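Local coordinates for ricin B lectin (Clostridium thermocellum, PDB 3VSF), which is an exo-beta-1,3-galactanase that probably hydrolyses beta-1,3-linked galactan with a family 43 glycosidase domain and carries a galactose-binding, ricin-type lectin domain, at residues Tyr198-Ala203 and Glu235-Ile240; Pro180-Arg185 and His210-Thr215; Leu365-Ser370 and Ile468-Trp473; Trp447-Thr450 and Tyr456-Ile459; Tyr69-Gly74 and Lys154-Lys159. One frame throughout, in Å; residues are numbered along the deposited sequence.

Contact 1: residues Tyr198-Ala203 and Glu235-Ile240; sequences YFISAA and EAPCLI
This is buried packing between two neighbouring blades of the family 43 beta-propeller, made where I200 meets P237 and A202 meets E235. Strand 197-203 is the second strand of one four-stranded blade. Strand 237-241 is the first strand of the next, and E235 lies on the approach to it. The two stretches of backbone do not pair. Even at their closest pairing, the CA of A202 and the CA of E235 are 6.6 Å apart, so the side chains bridge the gap. I200 reaches across with its longer branch. CG1 stands anti to the backbone N (chi1 -174°) and the chain is extended beyond it, which carries CD1 to 4.1 Å from P237 CB. The isoleucine and the proline ring lie alongside each other and point in opposite directions. The second touch is of another kind. The chain of E235 is bent at chi2 (-53°), and this fold brings its carboxylate over to A202. There E235 OE1 comes to 3.4 Å from A202 CB, a carboxylate against a methyl group. All four residues are buried. Strand 187-191, the first of the same blade as I200, borders the contact: I200 and C238 both touch N188, whose side-chain amide also bonds P237 O. From the blade of P237, strand 246-251 touches I200 through L248 and E235 through S251.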
# COMPACT_ATOMS: atom_id res chain seq x y z
N TYR A 198 0.64 -10.72 19.07
CA TYR A 198 1.24 -9.42 19.35
C TYR A 198 0.29 -8.27 19.07
O TYR A 198 -0.47 -8.30 18.09
CB TYR A 198 2.53 -9.25 18.54
CG TYR A 198 3.64 -10.19 18.96
CD1 TYR A 198 4.60 -9.80 19.88
CD2 TYR A 198 3.73 -11.47 18.42
CE1 TYR A 198 5.61 -10.65 20.26
CE2 TYR A 198 4.74 -12.33 18.80
CZ TYR A 198 5.68 -11.92 19.72
OH TYR A 198 6.69 -12.77 20.09
N PHE A 199 0.33 -7.26 19.93
CA PHE A 199 -0.47 -6.06 19.76
C PHE A 199 0.45 -4.84 19.76
O PHE A 199 1.25 -4.67 20.68
CB PHE A 199 -1.51 -5.94 20.88
CG PHE A 199 -2.30 -4.67 20.84
CD1 PHE A 199 -3.42 -4.55 20.03
CD2 PHE A 199 -1.95 -3.59 21.64
CE1 PHE A 199 -4.15 -3.38 20.00
CE2 PHE A 199 -2.68 -2.42 21.61
CZ PHE A 199 -3.78 -2.32 20.79
N ILE A 200 0.33 -4.01 18.74
CA ILE A 200 1.18 -2.83 18.62
C ILE A 200 0.33 -1.56 18.56
O ILE A 200 -0.72 -1.54 17.91
CB ILE A 200 2.10 -2.91 17.38
CG1 ILE A 200 3.08 -1.73 17.37
CG2 ILE A 200 1.28 -2.95 16.10
CD1 ILE A 200 4.08 -1.80 16.23
N SER A 201 0.77 -0.52 19.25
CA SER A 201 0.04 0.74 19.28
C SER A 201 0.96 1.91 19.63
O SER A 201 2.03 1.72 20.20
CB SER A 201 -1.12 0.67 20.27
OG SER A 201 -0.65 0.47 21.60
N ALA A 202 0.52 3.12 19.29
CA ALA A 202 1.30 4.32 19.57
C ALA A 202 1.10 4.80 21.00
O ALA A 202 -0.02 5.10 21.42
CB ALA A 202 0.93 5.43 18.59
N ALA A 203 2.20 4.86 21.75
CA ALA A 203 2.15 5.31 23.14
C ALA A 203 2.94 6.60 23.33
O ALA A 203 3.56 7.10 22.40
CB ALA A 203 2.69 4.22 24.06
N GLU A 235 2.89 6.49 13.00
CA GLU A 235 1.50 6.10 13.21
C GLU A 235 1.06 4.99 12.25
O GLU A 235 1.86 4.48 11.48
CB GLU A 235 0.58 7.32 13.05
CG GLU A 235 1.02 8.53 13.85
CD GLU A 235 1.24 8.20 15.31
OE1 GLU A 235 0.39 7.51 15.91
OE2 GLU A 235 2.28 8.64 15.86
N ALA A 236 -0.22 4.64 12.33
CA ALA A 236 -0.80 3.60 11.47
C ALA A 236 0.16 2.45 11.19
O ALA A 236 0.42 2.13 10.03
CB ALA A 236 -1.30 4.21 10.17
N PRO A 237 0.68 1.82 12.25
CA PRO A 237 1.68 0.76 12.08
C PRO A 237 1.09 -0.53 11.52
O PRO A 237 -0.05 -0.88 11.84
CB PRO A 237 2.19 0.53 13.50
CG PRO A 237 1.03 0.88 14.36
CD PRO A 237 0.33 2.02 13.67
N CYS A 238 1.86 -1.22 10.69
CA CYS A 238 1.47 -2.52 10.16
C CYS A 238 2.61 -3.51 10.36
O CYS A 238 3.72 -3.29 9.86
CB CYS A 238 1.12 -2.42 8.67
SG CYS A 238 -0.26 -1.31 8.30
N LEU A 239 2.35 -4.59 11.09
CA LEU A 239 3.39 -5.57 11.39
C LEU A 239 3.21 -6.84 10.57
O LEU A 239 2.17 -7.49 10.64
CB LEU A 239 3.40 -5.89 12.88
CG LEU A 239 4.54 -6.79 13.36
CD1 LEU A 239 5.89 -6.24 12.93
CD2 LEU A 239 4.49 -6.97 14.87
N ILE A 240 4.24 -7.20 9.81
CA ILE A 240 4.21 -8.40 8.98
C ILE A 240 5.54 -9.14 9.02
O ILE A 240 6.53 -8.63 9.54
CB ILE A 240 3.86 -8.08 7.52
CG1 ILE A 240 4.94 -7.20 6.89
CG2 ILE A 240 2.50 -7.40 7.42
CD1 ILE A 240 4.66 -6.82 5.45

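Contact 2: residues Pro180-Arg185 and His210-Thr215; sequences PGYMSR and HLYELT
H210 ND1 donates a hydrogen bond to Y212 OH at 2.9 Å, and Y182 packs against both partners. The bond joins two residues on one side of strand 208-214. It lies in the imidazole plane and is moderately bent, with an angle of 151° at the hydrogen. It helps to hold the rotation of the H210 ring, whose edge faces Y182. The pair is T-shaped. CE1 of H210 sits over the centre of the Y182 ring, 3.5 Å above its plane, and the two ring planes are steeply inclined to each other. Chi1 of -69° puts the Y182 ring beside its backbone N, and chi2 of -43° turns its face to the imidazole. The phenol of Y212 meets the start of the same side chain. Its OH is 3.2 Å from Y182 CB, and Y182 CD2 lies near the plane of the Y212 ring, at its edge. The segment 180-185 is the irregular connection leading into strand 187-191, the first strand of the same propeller blade. The chemistry is therefore mainly aromatic. One polar bond within the strand orients the imidazole, and the loop tyrosine is held to the blade by ring packing.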
# COMPACT_ATOMS: atom_id res chain seq x y z
N PRO A 180 -2.84 6.56 34.44
CA PRO A 180 -2.17 5.27 34.66
C PRO A 180 -2.28 4.38 33.43
O PRO A 180 -3.35 4.28 32.83
CB PRO A 180 -2.96 4.67 35.82
CG PRO A 180 -4.32 5.25 35.68
CD PRO A 180 -4.11 6.65 35.18
N GLY A 181 -1.18 3.73 33.06
CA GLY A 181 -1.16 2.86 31.90
C GLY A 181 -0.67 3.57 30.65
O GLY A 181 -0.94 4.75 30.44
N TYR A 182 0.06 2.84 29.81
CA TYR A 182 0.58 3.38 28.56
C TYR A 182 -0.56 3.83 27.64
O TYR A 182 -1.58 3.15 27.53
CB TYR A 182 1.43 2.33 27.85
CG TYR A 182 2.73 2.01 28.54
CD1 TYR A 182 3.52 3.01 29.09
CD2 TYR A 182 3.17 0.69 28.66
CE1 TYR A 182 4.71 2.71 29.72
CE2 TYR A 182 4.35 0.39 29.29
CZ TYR A 182 5.12 1.40 29.82
OH TYR A 182 6.31 1.10 30.46
N MET A 183 -0.37 4.97 26.98
CA MET A 183 -1.33 5.43 25.99
C MET A 183 -1.36 4.46 24.82
O MET A 183 -0.35 3.84 24.49
CB MET A 183 -0.98 6.84 25.51
CG MET A 183 -0.95 7.89 26.61
SD MET A 183 -0.77 9.58 25.98
CE MET A 183 -2.32 9.78 25.11
N SER A 184 -2.53 4.33 24.19
CA SER A 184 -2.69 3.40 23.08
C SER A 184 -3.70 3.92 22.06
O SER A 184 -4.91 3.78 22.26
CB SER A 184 -3.11 2.02 23.60
OG SER A 184 -3.38 1.14 22.53
N ARG A 185 -3.20 4.50 20.98
CA ARG A 185 -4.07 5.01 19.92
C ARG A 185 -4.04 4.11 18.69
O ARG A 185 -4.53 2.98 18.74
CB ARG A 185 -3.69 6.45 19.55
CG ARG A 185 -3.95 7.45 20.67
CD ARG A 185 -4.10 8.86 20.13
NE ARG A 185 -4.62 9.78 21.14
CZ ARG A 185 -3.87 10.64 21.82
NH1 ARG A 185 -2.56 10.70 21.61
NH2 ARG A 185 -4.43 11.43 22.73
N HIS A 210 4.71 1.06 20.87
CA HIS A 210 4.84 -0.03 21.83
C HIS A 210 4.38 -1.36 21.24
O HIS A 210 3.26 -1.48 20.75
CB HIS A 210 4.05 0.29 23.11
CG HIS A 210 4.75 1.22 24.04
ND1 HIS A 210 4.21 1.61 25.25
CD2 HIS A 210 5.95 1.84 23.95
CE1 HIS A 210 5.05 2.43 25.86
NE2 HIS A 210 6.11 2.59 25.09
N LEU A 211 5.27 -2.35 21.29
CA LEU A 211 4.94 -3.69 20.84
C LEU A 211 4.67 -4.58 22.05
O LEU A 211 5.59 -4.95 22.78
CB LEU A 211 6.08 -4.28 20.00
CG LEU A 211 5.85 -5.69 19.46
CD1 LEU A 211 4.64 -5.73 18.54
CD2 LEU A 211 7.09 -6.19 18.73
N TYR A 212 3.40 -4.92 22.25
CA TYR A 212 3.00 -5.74 23.39
C TYR A 212 2.86 -7.21 22.99
O TYR A 212 2.25 -7.53 21.97
CB TYR A 212 1.68 -5.25 23.98
CG TYR A 212 1.68 -3.79 24.38
CD1 TYR A 212 2.20 -3.39 25.60
CD2 TYR A 212 1.16 -2.82 23.53
CE1 TYR A 212 2.20 -2.05 25.97
CE2 TYR A 212 1.15 -1.49 23.89
CZ TYR A 212 1.67 -1.11 25.11
OH TYR A 212 1.67 0.22 25.47
N GLU A 213 3.43 -8.09 23.80
CA GLU A 213 3.26 -9.53 23.60
C GLU A 213 2.01 -9.99 24.34
O GLU A 213 1.85 -9.72 25.53
CB GLU A 213 4.49 -10.29 24.10
CG GLU A 213 4.36 -11.80 23.98
CD GLU A 213 5.58 -12.54 24.50
OE1 GLU A 213 6.57 -11.87 24.86
OE2 GLU A 213 5.55 -13.79 24.55
N LEU A 214 1.13 -10.69 23.63
CA LEU A 214 -0.13 -11.13 24.21
C LEU A 214 0.01 -12.48 24.91
O LEU A 214 0.90 -13.27 24.59
CB LEU A 214 -1.21 -11.21 23.14
CG LEU A 214 -1.47 -9.93 22.34
CD1 LEU A 214 -2.54 -10.17 21.28
CD2 LEU A 214 -1.88 -8.81 23.28
N THR A 215 -0.88 -12.74 25.86
CA THR A 215 -0.96 -14.04 26.50
C THR A 215 -1.45 -15.07 25.48
O THR A 215 -1.98 -14.69 24.43
CB THR A 215 -1.91 -14.02 27.72
OG1 THR A 215 -3.16 -13.43 27.34
CG2 THR A 215 -1.30 -13.20 28.85

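Contact 3: residues Leu365-Ser370 and Ile468-Trp473; sequences LVNKNS and IDVRKW
N369, W473 and V470 bury the most surface here, in the beta-trefoil lectin domain, where the ends of strands 363-367 and 467-470 and the turns after them come together. V470 is the inner of the three. Its CG2 branch touches the side chain of N367, with N367 CG 3.8 Å from V470 CG2. W494, at the start of strand 494-498, touches both N367 and V470. Beyond V470 the chain bends back on itself, and W473 N bonds V470 O at 3.2 Å. This turn brings the indole of W473 round to the first segment, at the exposed margin of the contact. T490 packs against both N369 and W473. The side chain of W473 is also about 4 Å from a glycerol, probably from the crystallisation liquor. Chi1 of 175° swings the N369 amide away from its own backbone N and out toward the indole. The amide and indole planes stand 85° apart. N369 OD1 lies in the indole plane, at the ring edge, 3.8 Å from W473 CE3.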
# COMPACT_ATOMS: atom_id res chain seq x y z
N LEU A 365 9.45 0.86 -29.89
CA LEU A 365 9.82 2.24 -30.21
C LEU A 365 11.11 2.28 -31.01
O LEU A 365 12.20 2.08 -30.47
CB LEU A 365 9.95 3.07 -28.93
CG LEU A 365 8.63 3.33 -28.20
CD1 LEU A 365 8.86 4.07 -26.89
CD2 LEU A 365 7.67 4.10 -29.09
N VAL A 366 10.99 2.54 -32.31
CA VAL A 366 12.13 2.52 -33.21
C VAL A 366 12.68 3.92 -33.47
O VAL A 366 11.95 4.81 -33.90
CB VAL A 366 11.75 1.88 -34.57
CG1 VAL A 366 12.99 1.66 -35.41
CG2 VAL A 366 11.00 0.58 -34.34
N ASN A 367 13.97 4.09 -33.21
CA ASN A 367 14.63 5.37 -33.44
C ASN A 367 14.82 5.64 -34.93
O ASN A 367 15.20 4.75 -35.69
CB ASN A 367 15.98 5.41 -32.72
CG ASN A 367 16.63 6.78 -32.78
OD1 ASN A 367 15.95 7.81 -32.74
ND2 ASN A 367 17.96 6.80 -32.88
N LYS A 368 14.55 6.87 -35.35
CA LYS A 368 14.67 7.25 -36.75
C LYS A 368 16.11 7.20 -37.23
O LYS A 368 16.40 6.66 -38.30
CB LYS A 368 14.08 8.64 -36.99
CG LYS A 368 14.30 9.18 -38.39
CD LYS A 368 13.72 8.25 -39.44
CE LYS A 368 13.99 8.76 -40.85
NZ LYS A 368 13.48 7.82 -41.89
N ASN A 369 17.01 7.77 -36.44
CA ASN A 369 18.42 7.87 -36.83
C ASN A 369 19.18 6.55 -36.77
O ASN A 369 19.92 6.22 -37.70
CB ASN A 369 19.13 8.92 -35.97
CG ASN A 369 20.62 8.99 -36.25
OD1 ASN A 369 21.05 9.55 -37.25
ND2 ASN A 369 21.41 8.41 -35.36
N SER A 370 19.01 5.81 -35.69
CA SER A 370 19.78 4.58 -35.47
C SER A 370 19.09 3.35 -36.02
O SER A 370 19.74 2.40 -36.45
CB SER A 370 20.07 4.39 -33.98
OG SER A 370 18.88 4.14 -33.26
N ILE A 468 12.53 12.21 -25.36
CA ILE A 468 13.32 10.98 -25.27
C ILE A 468 14.40 11.03 -26.33
O ILE A 468 14.10 11.20 -27.52
CB ILE A 468 12.44 9.74 -25.48
CG1 ILE A 468 11.35 9.67 -24.42
CG2 ILE A 468 13.30 8.47 -25.46
CD1 ILE A 468 10.47 8.44 -24.52
N ASP A 469 15.65 10.90 -25.91
CA ASP A 469 16.78 11.16 -26.80
C ASP A 469 17.84 10.07 -26.70
O ASP A 469 18.16 9.60 -25.60
CB ASP A 469 17.39 12.52 -26.45
CG ASP A 469 18.39 13.00 -27.48
OD1 ASP A 469 19.07 12.15 -28.10
OD2 ASP A 469 18.51 14.23 -27.67
N VAL A 470 18.38 9.66 -27.84
CA VAL A 470 19.52 8.75 -27.87
C VAL A 470 20.81 9.56 -27.71
O VAL A 470 21.14 10.37 -28.57
CB VAL A 470 19.58 7.94 -29.18
CG1 VAL A 470 20.73 6.95 -29.13
CG2 VAL A 470 18.26 7.23 -29.42
N ARG A 471 21.52 9.33 -26.61
CA ARG A 471 22.70 10.12 -26.28
C ARG A 471 23.74 10.14 -27.40
O ARG A 471 24.13 9.09 -27.92
CB ARG A 471 23.35 9.61 -24.99
CG ARG A 471 24.59 10.40 -24.59
CD ARG A 471 25.39 9.68 -23.52
NE ARG A 471 24.60 9.43 -22.32
CZ ARG A 471 24.34 10.34 -21.39
NH1 ARG A 471 24.81 11.57 -21.52
NH2 ARG A 471 23.61 10.02 -20.32
N LYS A 472 24.19 11.34 -27.75
CA LYS A 472 25.27 11.51 -28.72
C LYS A 472 24.95 10.93 -30.10
O LYS A 472 25.86 10.53 -30.83
CB LYS A 472 26.57 10.91 -28.19
CG LYS A 472 27.62 11.93 -27.80
CD LYS A 472 27.19 12.73 -26.59
CE LYS A 472 28.17 13.86 -26.31
NZ LYS A 472 28.23 14.82 -27.44
N TRP A 473 23.67 10.88 -30.45
CA TRP A 473 23.25 10.36 -31.74
C TRP A 473 23.77 8.94 -31.98
O TRP A 473 23.93 8.52 -33.13
CB TRP A 473 23.74 11.27 -32.87
CG TRP A 473 23.10 12.62 -32.89
CD1 TRP A 473 23.26 13.62 -31.97
CD2 TRP A 473 22.21 13.14 -33.89
NE1 TRP A 473 22.52 14.72 -32.33
CE2 TRP A 473 21.86 14.45 -33.51
CE3 TRP A 473 21.67 12.61 -35.07
CZ2 TRP A 473 21.01 15.24 -34.26
CZ3 TRP A 473 20.82 13.41 -35.82
CH2 TRP A 473 20.49 14.71 -35.41

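Contact 4: residues Trp447-Thr450 and Tyr456-Ile459; sequences WKFT and YYKI
F449 and Y457 meet as a T-shaped pair. The edge of the F449 ring points at the face of Y457, with centroids 5.9 Å apart and planes at 85°. I459 lies beside F449 and points the same way. Its CD1 is 3.5 Å from F449 CE1, while its CG2 sits over one face of the phenyl ring, offset toward the rim. The two branches of I459 divide the work. CG1, set beside the backbone N (chi1 -45°), carries CD1 along F449. CG2, anti to that N, turns to W447 and comes within 3.6 Å of W447 CB. The side chains of W447 and I459 cross at about a right angle. The backbones are linked by T450 and K458. K458 N gives a bond of 2.9 Å to T450 O, and T450 N gives a longer one of 3.2 Å to K458 O. K458 sends its amino group to D486 in a salt bridge. I468 packs against both W447 and I459 from the neighbouring strand 467-470. The side chain of W447 is about 6 Å from that of D422, which binds beta-D-galactose in another structure of this protein; none is bound here. The arrangement is an antiparallel beta hairpin, 447-453 with 456-461, of the ricin-type beta-trefoil.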
# COMPACT_ATOMS: atom_id res chain seq x y z
N TRP A 447 4.27 10.67 -20.39
CA TRP A 447 4.83 11.03 -21.69
C TRP A 447 3.76 11.43 -22.69
O TRP A 447 2.74 10.75 -22.83
CB TRP A 447 5.65 9.86 -22.24
CG TRP A 447 6.75 9.42 -21.33
CD1 TRP A 447 6.69 8.43 -20.39
CD2 TRP A 447 8.07 9.96 -21.26
NE1 TRP A 447 7.90 8.32 -19.75
CE2 TRP A 447 8.76 9.25 -20.26
CE3 TRP A 447 8.74 10.98 -21.95
CZ2 TRP A 447 10.09 9.51 -19.93
CZ3 TRP A 447 10.06 11.24 -21.62
CH2 TRP A 447 10.72 10.51 -20.62
N LYS A 448 4.00 12.52 -23.41
CA LYS A 448 3.09 12.97 -24.45
C LYS A 448 3.67 12.70 -25.84
O LYS A 448 4.83 13.02 -26.11
CB LYS A 448 2.76 14.45 -24.30
CG LYS A 448 1.77 14.96 -25.34
CD LYS A 448 1.36 16.40 -25.08
CE LYS A 448 2.52 17.37 -25.30
NZ LYS A 448 2.10 18.78 -25.11
N PHE A 449 2.85 12.11 -26.71
CA PHE A 449 3.27 11.82 -28.07
C PHE A 449 2.83 12.93 -29.02
O PHE A 449 1.65 13.27 -29.09
CB PHE A 449 2.70 10.48 -28.54
CG PHE A 449 3.32 9.29 -27.86
CD1 PHE A 449 4.26 8.52 -28.52
CD2 PHE A 449 2.97 8.96 -26.56
CE1 PHE A 449 4.83 7.42 -27.90
CE2 PHE A 449 3.54 7.87 -25.94
CZ PHE A 449 4.47 7.10 -26.60
N THR A 450 3.79 13.49 -29.75
CA THR A 450 3.50 14.54 -30.72
C THR A 450 3.82 14.07 -32.13
O THR A 450 4.98 13.86 -32.48
CB THR A 450 4.32 15.81 -30.42
OG1 THR A 450 4.18 16.16 -29.04
CG2 THR A 450 3.83 16.97 -31.28
N TYR A 456 6.14 8.89 -37.13
CA TYR A 456 7.13 9.21 -36.11
C TYR A 456 6.60 10.25 -35.13
O TYR A 456 5.80 11.11 -35.49
CB TYR A 456 8.43 9.70 -36.76
CG TYR A 456 9.29 8.59 -37.33
CD1 TYR A 456 10.22 7.93 -36.53
CD2 TYR A 456 9.17 8.20 -38.66
CE1 TYR A 456 11.00 6.92 -37.05
CE2 TYR A 456 9.95 7.19 -39.18
CZ TYR A 456 10.86 6.55 -38.37
OH TYR A 456 11.64 5.54 -38.88
N TYR A 457 7.06 10.17 -33.88
CA TYR A 457 6.59 11.07 -32.83
C TYR A 457 7.75 11.68 -32.05
O TYR A 457 8.86 11.15 -32.04
CB TYR A 457 5.68 10.32 -31.85
CG TYR A 457 4.46 9.68 -32.48
CD1 TYR A 457 3.28 10.40 -32.64
CD2 TYR A 457 4.48 8.36 -32.90
CE1 TYR A 457 2.16 9.82 -33.21
CE2 TYR A 457 3.37 7.77 -33.47
CZ TYR A 457 2.21 8.50 -33.62
OH TYR A 457 1.10 7.92 -34.19
N LYS A 458 7.47 12.80 -31.39
CA LYS A 458 8.38 13.37 -30.41
C LYS A 458 7.79 13.14 -29.02
O LYS A 458 6.80 13.76 -28.64
CB LYS A 458 8.59 14.87 -30.65
CG LYS A 458 9.39 15.20 -31.89
CD LYS A 458 9.72 16.69 -31.96
CE LYS A 458 8.45 17.53 -31.97
NZ LYS A 458 8.76 18.99 -32.02
N ILE A 459 8.41 12.23 -28.27
CA ILE A 459 7.90 11.86 -26.95
C ILE A 459 8.48 12.75 -25.86
O ILE A 459 9.63 12.57 -25.45
CB ILE A 459 8.20 10.39 -26.64
CG1 ILE A 459 7.86 9.51 -27.85
CG2 ILE A 459 7.42 9.94 -25.41
CD1 ILE A 459 8.23 8.06 -27.67

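Contact 5: residues Tyr69-Gly74 and Lys154-Lys159; sequences YYYWYG and KTPDGK
The Y71 ring lies under the pyrrolidine of P156 in a CH-pi contact. P156 CB stands over the centre of the ring, 3.8 Å from its centroid and only 11° off the normal. P156 CG leans toward the phenol end and comes to 3.5 Å from Y71 CZ. D157 approaches from a different direction. Its OD1 lies near the ring plane, 3.7 Å from Y71 CE2, with the carboxylate turned 81° from the ring. The same oxygen forms a salt bridge with R100. The contact joins two consecutive blades of the five-bladed propeller. Strand 69-77 is the second strand of its blade, and the 154-159 loop connects the two outer strands, 147-153 and 161-166, of the next. Y73, two residues along the strand from Y71, adds the polar link. Its hydroxyl donates a long hydrogen bond of 3.3 Å to P156 O. The donor sits well above the carbonyl plane, 53° out of it, while P156 O itself lies at the edge of the Y73 ring.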
# COMPACT_ATOMS: atom_id res chain seq x y z
N TYR A 69 -12.10 -18.35 3.07
CA TYR A 69 -12.55 -16.97 2.91
C TYR A 69 -11.57 -15.94 3.46
O TYR A 69 -10.86 -16.19 4.43
CB TYR A 69 -13.92 -16.78 3.56
CG TYR A 69 -15.02 -17.60 2.94
CD1 TYR A 69 -15.76 -17.10 1.87
CD2 TYR A 69 -15.34 -18.86 3.43
CE1 TYR A 69 -16.78 -17.84 1.30
CE2 TYR A 69 -16.36 -19.61 2.86
CZ TYR A 69 -17.07 -19.09 1.80
OH TYR A 69 -18.08 -19.83 1.24
N TYR A 70 -11.54 -14.78 2.81
CA TYR A 70 -10.83 -13.62 3.33
C TYR A 70 -11.84 -12.68 3.98
O TYR A 70 -12.80 -12.26 3.34
CB TYR A 70 -10.09 -12.89 2.21
CG TYR A 70 -8.88 -13.62 1.67
CD1 TYR A 70 -7.63 -13.43 2.23
CD2 TYR A 70 -9.00 -14.50 0.60
CE1 TYR A 70 -6.52 -14.10 1.74
CE2 TYR A 70 -7.90 -15.17 0.11
CZ TYR A 70 -6.66 -14.97 0.68
OH TYR A 70 -5.56 -15.64 0.19
N TYR A 71 -11.63 -12.37 5.25
CA TYR A 71 -12.56 -11.52 5.99
C TYR A 71 -12.03 -10.10 6.15
O TYR A 71 -10.91 -9.89 6.61
CB TYR A 71 -12.89 -12.13 7.35
CG TYR A 71 -13.66 -13.43 7.26
CD1 TYR A 71 -13.00 -14.66 7.26
CD2 TYR A 71 -15.05 -13.44 7.17
CE1 TYR A 71 -13.70 -15.85 7.18
CE2 TYR A 71 -15.75 -14.62 7.08
CZ TYR A 71 -15.07 -15.82 7.09
OH TYR A 71 -15.77 -17.01 7.00
N TRP A 72 -12.86 -9.13 5.77
CA TRP A 72 -12.48 -7.73 5.85
C TRP A 72 -13.28 -7.01 6.93
O TRP A 72 -14.49 -6.83 6.80
CB TRP A 72 -12.70 -7.05 4.49
CG TRP A 72 -12.32 -5.60 4.45
CD1 TRP A 72 -11.68 -4.89 5.42
CD2 TRP A 72 -12.56 -4.68 3.37
NE1 TRP A 72 -11.51 -3.59 5.02
CE2 TRP A 72 -12.04 -3.43 3.77
CE3 TRP A 72 -13.16 -4.79 2.12
CZ2 TRP A 72 -12.10 -2.31 2.95
CZ3 TRP A 72 -13.22 -3.67 1.31
CH2 TRP A 72 -12.70 -2.45 1.73
N TYR A 73 -12.60 -6.60 7.99
CA TYR A 73 -13.24 -5.87 9.08
C TYR A 73 -12.93 -4.38 8.97
O TYR A 73 -11.95 -3.99 8.35
CB TYR A 73 -12.77 -6.41 10.43
CG TYR A 73 -12.93 -7.90 10.58
CD1 TYR A 73 -14.14 -8.46 10.99
CD2 TYR A 73 -11.87 -8.76 10.33
CE1 TYR A 73 -14.29 -9.82 11.13
CE2 TYR A 73 -12.01 -10.13 10.47
CZ TYR A 73 -13.22 -10.66 10.88
OH TYR A 73 -13.36 -12.02 11.02
N GLY A 74 -13.78 -3.56 9.59
CA GLY A 74 -13.59 -2.12 9.58
C GLY A 74 -14.68 -1.41 10.35
O GLY A 74 -15.70 -2.01 10.68
N LYS A 154 -16.53 -17.11 18.56
CA LYS A 154 -16.20 -18.46 18.15
C LYS A 154 -16.15 -18.56 16.63
O LYS A 154 -15.50 -19.45 16.07
CB LYS A 154 -17.21 -19.46 18.71
CG LYS A 154 -17.26 -19.51 20.23
CD LYS A 154 -15.93 -19.96 20.82
CE LYS A 154 -16.00 -20.06 22.34
NZ LYS A 154 -14.71 -20.52 22.93
N THR A 155 -16.84 -17.64 15.96
CA THR A 155 -16.88 -17.60 14.50
C THR A 155 -16.38 -16.25 14.00
O THR A 155 -16.44 -15.25 14.72
CB THR A 155 -18.30 -17.85 13.97
OG1 THR A 155 -19.20 -16.86 14.49
CG2 THR A 155 -18.79 -19.23 14.39
N PRO A 156 -15.89 -16.21 12.75
CA PRO A 156 -15.34 -14.98 12.18
C PRO A 156 -16.41 -13.91 11.92
O PRO A 156 -16.24 -12.77 12.33
CB PRO A 156 -14.74 -15.45 10.85
CG PRO A 156 -15.51 -16.67 10.50
CD PRO A 156 -15.80 -17.34 11.81
N ASP A 157 -17.49 -14.30 11.25
CA ASP A 157 -18.54 -13.35 10.89
C ASP A 157 -19.69 -13.35 11.90
O ASP A 157 -20.76 -12.80 11.64
CB ASP A 157 -19.07 -13.65 9.49
CG ASP A 157 -19.33 -15.13 9.27
OD1 ASP A 157 -19.17 -15.60 8.12
OD2 ASP A 157 -19.68 -15.83 10.24
N GLY A 158 -19.45 -13.95 13.06
CA GLY A 158 -20.45 -13.98 14.12
C GLY A 158 -20.38 -12.76 15.01
O GLY A 158 -19.38 -12.05 15.02
N LYS A 159 -21.45 -12.52 15.76
CA LYS A 159 -21.51 -11.39 16.67
C LYS A 159 -20.44 -11.52 17.76
O LYS A 159 -20.48 -12.45 18.57
CB LYS A 159 -22.89 -11.29 17.32
CG LYS A 159 -24.06 -11.46 16.35
CD LYS A 159 -24.16 -10.30 15.37
CE LYS A 159 -25.39 -10.45 14.48
NZ LYS A 159 -25.56 -9.30 13.55

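In the fold
Contacts 1, 2 and 5 belong to the propeller, and contacts 3 and 4 to the beta-trefoil, on the opposite side of the chain's centre from all three. Contacts 1 and 2 share a blade, through probable hydrogen bonds of F199 O with Y212 N and S201 O with H210 N. Both are buried; contact 1 pairs aliphatic packing with a carboxylate-methyl touch, and contact 2 packs aromatic rings. Contact 5, like contact 1, spans two blades, but it lies at a partly exposed loop and adds polar groups. In the trefoil, a probable hydrogen bond from I468 N to I459 O joins contacts 3 and 4. Contact 4 alone has paired strands; contact 3 runs from buried strand ends out to more exposed turns.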